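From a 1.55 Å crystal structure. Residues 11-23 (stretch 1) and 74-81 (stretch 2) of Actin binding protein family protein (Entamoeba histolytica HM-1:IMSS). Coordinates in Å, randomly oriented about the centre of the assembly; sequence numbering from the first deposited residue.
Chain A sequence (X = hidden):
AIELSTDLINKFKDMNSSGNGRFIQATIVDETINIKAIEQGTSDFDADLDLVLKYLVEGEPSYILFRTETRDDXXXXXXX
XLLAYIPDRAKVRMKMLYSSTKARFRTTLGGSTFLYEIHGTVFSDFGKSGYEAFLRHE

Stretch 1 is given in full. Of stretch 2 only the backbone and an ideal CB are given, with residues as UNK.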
# COMPACT_ATOMS: atom_id res chain seq x y z
N LYS A 11 -4.87 -4.93 14.40
CA LYS A 11 -4.58 -4.12 13.20
C LYS A 11 -3.52 -4.85 12.37
O LYS A 11 -3.63 -4.88 11.14
CB LYS A 11 -4.13 -2.71 13.58
CG LYS A 11 -5.19 -1.81 14.20
CD LYS A 11 -6.51 -1.70 13.47
CE LYS A 11 -7.57 -1.02 14.32
NZ LYS A 11 -7.75 -1.70 15.63
N PHE A 12 -2.52 -5.43 13.03
CA PHE A 12 -1.48 -6.23 12.35
C PHE A 12 -2.12 -7.38 11.60
O PHE A 12 -1.86 -7.56 10.40
CB PHE A 12 -0.43 -6.76 13.32
CG PHE A 12 0.59 -7.59 12.59
CD1 PHE A 12 1.66 -6.98 11.95
CD2 PHE A 12 0.42 -8.95 12.46
CE1 PHE A 12 2.58 -7.75 11.26
CE2 PHE A 12 1.33 -9.71 11.74
CZ PHE A 12 2.40 -9.10 11.14
N LYS A 13 -2.95 -8.17 12.29
CA LYS A 13 -3.58 -9.36 11.65
C LYS A 13 -4.44 -8.91 10.47
O LYS A 13 -4.44 -9.61 9.47
CB LYS A 13 -4.41 -10.14 12.66
CG LYS A 13 -3.57 -10.90 13.66
CD LYS A 13 -4.41 -11.55 14.75
CE LYS A 13 -3.82 -12.81 15.37
NZ LYS A 13 -2.33 -12.82 15.32
N ASP A 14 -5.15 -7.79 10.61
CA ASP A 14 -6.00 -7.23 9.54
C ASP A 14 -5.12 -6.86 8.34
O ASP A 14 -5.43 -7.30 7.21
CB ASP A 14 -6.83 -6.05 10.02
CG ASP A 14 -7.84 -5.63 8.96
OD1 ASP A 14 -8.47 -6.53 8.38
OD2 ASP A 14 -7.94 -4.42 8.70
N MET A 15 -4.05 -6.11 8.56
CA MET A 15 -3.15 -5.68 7.45
C MET A 15 -2.46 -6.90 6.85
O MET A 15 -2.33 -6.97 5.61
CB MET A 15 -2.12 -4.68 7.95
CG MET A 15 -1.41 -4.00 6.80
SD MET A 15 -0.29 -2.66 7.31
CE MET A 15 -1.46 -1.48 7.99
N ASN A 16 -2.09 -7.88 7.67
CA ASN A 16 -1.42 -9.12 7.23
C ASN A 16 -2.37 -9.92 6.33
O ASN A 16 -1.95 -10.38 5.26
CB ASN A 16 -0.97 -9.97 8.41
CG ASN A 16 -0.18 -11.20 7.99
OD1 ASN A 16 0.80 -11.09 7.26
ND2 ASN A 16 -0.63 -12.37 8.41
N SER A 17 -3.61 -10.11 6.74
CA SER A 17 -4.57 -10.97 6.01
C SER A 17 -5.14 -10.25 4.79
O SER A 17 -5.53 -10.95 3.84
CB SER A 17 -5.65 -11.44 6.95
OG SER A 17 -6.46 -10.35 7.37
N SER A 18 -5.25 -8.91 4.82
CA SER A 18 -5.96 -8.12 3.77
C SER A 18 -4.94 -7.50 2.81
O SER A 18 -5.35 -7.08 1.73
CB SER A 18 -6.83 -7.07 4.39
OG SER A 18 -7.68 -7.64 5.38
N GLY A 19 -3.67 -7.42 3.21
CA GLY A 19 -2.60 -6.86 2.36
C GLY A 19 -2.80 -5.39 2.03
O GLY A 19 -2.15 -4.92 1.10
N ASN A 20 -3.64 -4.67 2.79
CA ASN A 20 -4.27 -3.39 2.35
C ASN A 20 -3.64 -2.20 3.07
O ASN A 20 -4.30 -1.17 3.24
CB ASN A 20 -5.79 -3.38 2.54
CG ASN A 20 -6.24 -3.61 3.97
OD1 ASN A 20 -5.42 -3.89 4.85
ND2 ASN A 20 -7.54 -3.51 4.19
N GLY A 21 -2.37 -2.30 3.39
CA GLY A 21 -1.56 -1.21 3.96
C GLY A 21 -0.12 -1.66 3.92
O GLY A 21 0.12 -2.84 3.61
N ARG A 22 0.81 -0.78 4.26
CA ARG A 22 2.24 -1.10 4.16
C ARG A 22 2.87 -1.26 5.54
O ARG A 22 3.68 -2.19 5.70
CB ARG A 22 2.96 -0.04 3.33
CG ARG A 22 4.45 -0.33 3.18
CD ARG A 22 4.77 -1.64 2.47
NE ARG A 22 4.39 -1.57 1.07
CZ ARG A 22 4.44 -2.58 0.22
NH1 ARG A 22 4.81 -3.79 0.61
NH2 ARG A 22 4.06 -2.40 -1.03
N PHE A 23 2.67 -0.32 6.46
CA PHE A 23 3.37 -0.46 7.75
C PHE A 23 2.58 0.15 8.90
O PHE A 23 1.71 0.98 8.72
CB PHE A 23 4.79 0.08 7.65
CG PHE A 23 5.00 1.56 7.44
CD1 PHE A 23 4.91 2.45 8.49
CD2 PHE A 23 5.47 2.02 6.23
CE1 PHE A 23 5.25 3.78 8.31
CE2 PHE A 23 5.81 3.35 6.05
CZ PHE A 23 5.69 4.23 7.09
N UNK A 74 1.93 -19.82 5.91
CA UNK A 74 1.56 -20.27 7.28
C UNK A 74 0.36 -19.47 7.78
O UNK A 74 -0.49 -20.06 8.45
CB UNK A 74 2.73 -20.11 8.25
N UNK A 75 0.28 -18.17 7.47
CA UNK A 75 -0.75 -17.24 7.99
C UNK A 75 -1.66 -16.76 6.85
O UNK A 75 -2.57 -15.93 7.14
CB UNK A 75 -0.10 -16.04 8.68
N UNK A 76 -1.37 -17.17 5.61
CA UNK A 76 -2.19 -16.77 4.43
C UNK A 76 -2.09 -15.26 4.30
O UNK A 76 -3.02 -14.62 3.77
CB UNK A 76 -3.65 -17.21 4.57
N UNK A 77 -0.98 -14.72 4.78
CA UNK A 77 -0.71 -13.28 4.77
C UNK A 77 0.63 -13.02 4.10
O UNK A 77 0.87 -13.58 3.05
CB UNK A 77 -0.72 -12.71 6.19
N UNK A 78 1.47 -12.24 4.76
CA UNK A 78 2.76 -11.76 4.20
C UNK A 78 3.89 -11.99 5.20
O UNK A 78 3.65 -12.08 6.42
CB UNK A 78 2.68 -10.28 3.84
N UNK A 79 5.11 -11.99 4.69
CA UNK A 79 6.34 -11.80 5.49
C UNK A 79 6.55 -10.29 5.73
O UNK A 79 6.20 -9.48 4.87
CB UNK A 79 7.55 -12.41 4.78
N UNK A 80 7.08 -9.94 6.89
CA UNK A 80 7.28 -8.54 7.33
C UNK A 80 8.75 -8.30 7.70
O UNK A 80 9.49 -9.26 7.93
CB UNK A 80 6.38 -8.22 8.52
N UNK A 81 9.11 -7.03 7.74
CA UNK A 81 10.35 -6.56 8.40
C UNK A 81 9.96 -5.97 9.75
O UNK A 81 8.95 -5.25 9.84
CB UNK A 81 11.09 -5.53 7.55

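Positions 74-76 precede the strand, which begins at 77 and crosses helix 11-18 at 111°, with a closest approach of the axes of 6.3 Å. Position 74 lies out of reach of stretch 1, which therefore sets no preference there; it is Ile-74.

At position 75 the CA-to-CB bond points toward the helix, and the ideal CB lies 3.7 Å from ND2 of Asn-16. A short polar side chain able to meet an amide would suit, such as serine, threonine or aspartate. The residue is Thr-75. Its OG1 stands 3.2 Å from Asn-16 ND2, and a water links Thr-75 OG1 to the backbone O of position 78.

Position 76 has phi/psi of 63/28, a left-handed conformation favoured by glycine and tolerated well by asparagine or aspartate. Its CB points sideways, with nothing of stretch 1 within 5.5 Å. The residue is Asn-76, whose backbone O shares a water with Ser-17 O.

Position 77 is the most restricted. A CB would point toward the helix and lie 2.2 Å from Asn-16 ND2, a clash, and phi/psi of -126/-130 is also unusual for a residue with a side chain. Only glycine fits this backbone beside the asparagine, and Gly-77 is found. Its CA packs 3.2 Å from Asn-16 O.

At position 78 the backbone N donates to Asn-16 OD1 (2.8 Å, 168°), a bond independent of side-chain identity. The CB points sideways, past the end of the helix, where Gly-19 leaves a surface without a side chain. A long apolar or aromatic group could lie there. Tyr-78 does so, its CE2 3.7 Å from Gly-19 CA; an ideal CB on Gly-19 would come within 3.0 Å of that CE2. The hydroxyl OH and Gly-19 O are joined through a water.

Position 79 points away from stretch 1 and leaves the choice open; Lys-79 makes no contact with it.

At position 80 the CB again points toward the helix, into a space bordered by Phe-12, Met-15 and the acceptor OD1 of Asn-16. A large apolar side chain would fill it, and one carrying a donor would also use the acceptor. Trp-80 does both. NE1 donates to Asn-16 OD1 (2.9 Å, 171°), so this oxygen accepts from two residues of the strand. Phe-12 CE1 lies over one face of the indole, 3.4 Å from Trp-80 CE2, while Met-15 SD sits at its edge, 3.7 Å from Trp-80 CH2.

Position 81 is out of reach of stretch 1, and the residue is Leu-81.

Stretch 2, residues 74-81: ITNGYKWL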
# COMPACT_ATOMS: atom_id res chain seq x y z
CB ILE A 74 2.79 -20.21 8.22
CG1 ILE A 74 3.84 -21.22 7.75
CG2 ILE A 74 2.38 -20.41 9.67
CD1 ILE A 74 5.15 -21.20 8.51
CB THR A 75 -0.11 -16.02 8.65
OG1 THR A 75 0.53 -15.26 7.61
CG2 THR A 75 0.88 -16.39 9.73
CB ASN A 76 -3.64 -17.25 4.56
CG ASN A 76 -4.42 -17.16 3.27
OD1 ASN A 76 -5.64 -16.97 3.30
ND2 ASN A 76 -3.74 -17.36 2.16
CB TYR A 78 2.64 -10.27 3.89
CG TYR A 78 1.95 -9.94 2.59
CD1 TYR A 78 2.68 -9.94 1.41
CD2 TYR A 78 0.61 -9.61 2.52
CE1 TYR A 78 2.11 -9.58 0.20
CE2 TYR A 78 0.03 -9.24 1.31
CZ TYR A 78 0.78 -9.24 0.15
OH TYR A 78 0.26 -8.89 -1.08
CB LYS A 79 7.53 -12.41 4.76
CG LYS A 79 7.47 -13.92 4.62
CD LYS A 79 8.27 -14.61 5.65
CE LYS A 79 8.25 -16.12 5.56
NZ LYS A 79 9.00 -16.68 6.71
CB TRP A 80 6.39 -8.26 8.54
CG TRP A 80 4.92 -8.32 8.25
CD1 TRP A 80 4.19 -9.43 7.94
CD2 TRP A 80 4.02 -7.21 8.22
NE1 TRP A 80 2.88 -9.08 7.72
CE2 TRP A 80 2.74 -7.73 7.89
CE3 TRP A 80 4.14 -5.85 8.51
CZ2 TRP A 80 1.62 -6.91 7.82
CZ3 TRP A 80 3.02 -5.05 8.45
CH2 TRP A 80 1.78 -5.58 8.09
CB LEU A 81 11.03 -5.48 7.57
CG LEU A 81 11.18 -5.77 6.08
CD1 LEU A 81 11.74 -4.54 5.39
CD2 LEU A 81 12.03 -6.99 5.86
O HOH W 1 2.40 -13.65 8.31
O HOH W 2 -5.55 -13.49 3.56
O HOH W 3 -1.04 -6.28 -1.13
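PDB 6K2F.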